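Local coordinates for fusion DH (Streptomyces sp. MJ635-86F5, PDB 6K97), which is an engineered fusion of a split dehydratase domain from cremimycin polyketide biosynthesis, which probably removes water from carrier-bound intermediates, at residues Pro35-Ala40 with Tyr48-Arg53. Sequence-based numbering, arbitrary orientation.
Sequences PLLATA and YLFTGR
The carbonyl oxygen of T51 is gripped by two backbone amides in its carbonyl plane: A38 N at 2.8 Å, with a bent N-H...O angle of 145°, and T39 N at 3.2 Å, along a straighter 160°. Two successive residues thus face one, a classic beta bulge, and the return bond from T51 N to T39 O is weak. Beside the bulge, the side chains of T39 and T51 cross obliquely, hydroxyl to hydroxyl. Each OG1 takes the crowded position between its own backbone N and carbonyl carbon, which brings T39 OG1 and T51 OG1 together at 2.6 Å; T51 OG1 is bonded to L27 O of the second subunit, a carbonyl that can only accept, so T39 OG1 is the donor. An alanine at T39 would lack both the donor hydroxyl and the CG2 methyl beside T51 OG1, and is likely to leave that oxygen less firmly held. On the other face, A40 CB lies 3.7 Å from F50 CE2, approaching the ring obliquely, while L37 CD1 reaches F50 CB at 4.0 Å. The two segments run close at G52, where a beta carbon would clash with L36 O, 2.4 Å away. The contact lies wholly in the N-terminal part of the fusion, in the first hot dog of the double hot dog fold, where residues 35-40 lead into the hairpin of strands 39-42 and 48-55. L37 packs on L81 and F50 on A85 and I88 of helix 75-88; T51 lies against L29 of the second subunit, and strand 110-117 flanks strand 48-55 on its other edge.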
loop_
_atom_site.group_PDB
_atom_site.type_symbol
_atom_site.label_atom_id
_atom_site.label_comp_id
_atom_site.label_asym_id
_atom_site.label_seq_id
_atom_site.Cartn_x
_atom_site.Cartn_y
_atom_site.Cartn_z
ATOM N N PRO A 35 0.979 14.129 -10.248
ATOM C CA PRO A 35 -0.140 14.992 -9.833
ATOM C C PRO A 35 -1.376 14.304 -9.184
ATOM O O PRO A 35 -2.112 14.977 -8.490
ATOM C CB PRO A 35 -0.544 15.700 -11.125
ATOM C CG PRO A 35 0.706 15.670 -11.968
ATOM C CD PRO A 35 1.348 14.329 -11.656
ATOM N N LEU A 36 -1.618 13.021 -9.442
ATOM C CA LEU A 36 -2.759 12.266 -8.866
ATOM C C LEU A 36 -2.411 11.169 -7.843
ATOM O O LEU A 36 -3.286 10.558 -7.292
ATOM C CB LEU A 36 -3.549 11.603 -9.988
ATOM C CG LEU A 36 -3.994 12.570 -11.087
ATOM C CD1 LEU A 36 -4.564 11.871 -12.319
ATOM C CD2 LEU A 36 -5.010 13.574 -10.572
ATOM N N LEU A 37 -1.134 10.896 -7.600
ATOM C CA LEU A 37 -0.727 9.856 -6.663
ATOM C C LEU A 37 0.282 10.429 -5.694
ATOM O O LEU A 37 1.172 11.174 -6.092
ATOM C CB LEU A 37 -0.137 8.678 -7.407
ATOM C CG LEU A 37 -1.098 7.990 -8.372
ATOM C CD1 LEU A 37 -0.385 7.011 -9.273
ATOM C CD2 LEU A 37 -2.191 7.289 -7.607
ATOM N N ALA A 38 0.129 10.089 -4.421
ATOM C CA ALA A 38 1.049 10.489 -3.374
ATOM C C ALA A 38 2.141 9.417 -3.022
ATOM O O ALA A 38 3.247 9.785 -2.682
ATOM C CB ALA A 38 0.245 10.840 -2.131
ATOM N N THR A 39 1.825 8.120 -3.100
ATOM C CA THR A 39 2.714 7.033 -2.646
ATOM C C THR A 39 2.961 5.940 -3.706
ATOM O O THR A 39 2.172 5.751 -4.616
ATOM C CB THR A 39 2.139 6.294 -1.394
ATOM O OG1 THR A 39 0.998 5.504 -1.772
ATOM C CG2 THR A 39 1.747 7.255 -0.274
ATOM N N ALA A 40 4.047 5.186 -3.520
ATOM C CA ALA A 40 4.388 3.988 -4.326
ATOM C C ALA A 40 5.132 2.998 -3.488
ATOM O O ALA A 40 6.089 3.367 -2.886
ATOM C CB ALA A 40 5.281 4.392 -5.472
ATOM N N TYR A 48 3.178 -3.930 -6.875
ATOM C CA TYR A 48 3.255 -2.535 -6.400
ATOM C C TYR A 48 1.885 -2.007 -5.940
ATOM O O TYR A 48 0.846 -2.504 -6.390
ATOM C CB TYR A 48 3.772 -1.636 -7.501
ATOM C CG TYR A 48 5.197 -1.814 -7.861
ATOM C CD1 TYR A 48 5.595 -2.797 -8.755
ATOM C CD2 TYR A 48 6.184 -0.992 -7.304
ATOM C CE1 TYR A 48 6.943 -2.963 -9.075
ATOM C CE2 TYR A 48 7.534 -1.143 -7.634
ATOM C CZ TYR A 48 7.908 -2.128 -8.508
ATOM O OH TYR A 48 9.241 -2.271 -8.843
ATOM N N LEU A 49 1.882 -1.013 -5.051
ATOM C CA LEU A 49 0.652 -0.301 -4.654
ATOM C C LEU A 49 0.917 1.195 -4.817
ATOM O O LEU A 49 1.939 1.683 -4.339
ATOM C CB LEU A 49 0.271 -0.597 -3.205
ATOM C CG LEU A 49 -0.961 0.180 -2.694
ATOM C CD1 LEU A 49 -2.261 -0.318 -3.342
ATOM C CD2 LEU A 49 -1.125 0.135 -1.183
ATOM N N PHE A 50 0.030 1.918 -5.486
ATOM C CA PHE A 50 0.103 3.385 -5.523
ATOM C C PHE A 50 -1.170 3.978 -4.943
ATOM O O PHE A 50 -2.254 3.443 -5.187
ATOM C CB PHE A 50 0.208 3.855 -6.938
ATOM C CG PHE A 50 1.318 3.222 -7.690
ATOM C CD1 PHE A 50 1.171 1.991 -8.251
ATOM C CD2 PHE A 50 2.512 3.857 -7.807
ATOM C CE1 PHE A 50 2.200 1.411 -8.965
ATOM C CE2 PHE A 50 3.570 3.262 -8.496
ATOM C CZ PHE A 50 3.408 2.044 -9.083
ATOM N N THR A 51 -1.063 5.045 -4.165
ATOM C CA THR A 51 -2.269 5.618 -3.551
ATOM C C THR A 51 -2.299 7.122 -3.677
ATOM O O THR A 51 -1.248 7.774 -3.783
ATOM C CB THR A 51 -2.409 5.277 -2.042
ATOM O OG1 THR A 51 -1.474 6.052 -1.256
ATOM C CG2 THR A 51 -2.150 3.804 -1.794
ATOM N N GLY A 52 -3.508 7.670 -3.653
ATOM C CA GLY A 52 -3.683 9.118 -3.633
ATOM C C GLY A 52 -5.084 9.488 -3.244
ATOM O O GLY A 52 -5.994 8.652 -3.238
ATOM N N ARG A 53 -5.250 10.756 -2.912
ATOM C CA ARG A 53 -6.550 11.314 -2.564
ATOM C C ARG A 53 -7.055 12.037 -3.796
ATOM O O ARG A 53 -6.315 12.802 -4.416
ATOM C CB ARG A 53 -6.420 12.305 -1.398
ATOM C CG ARG A 53 -7.754 12.863 -0.916
ATOM C CD ARG A 53 -7.590 13.753 0.312
ATOM N NE ARG A 53 -8.895 14.189 0.812
ATOM C CZ ARG A 53 -9.523 15.315 0.446
ATOM N NH1 ARG A 53 -8.965 16.167 -0.419
ATOM N NH2 ARG A 53 -10.713 15.609 0.954
#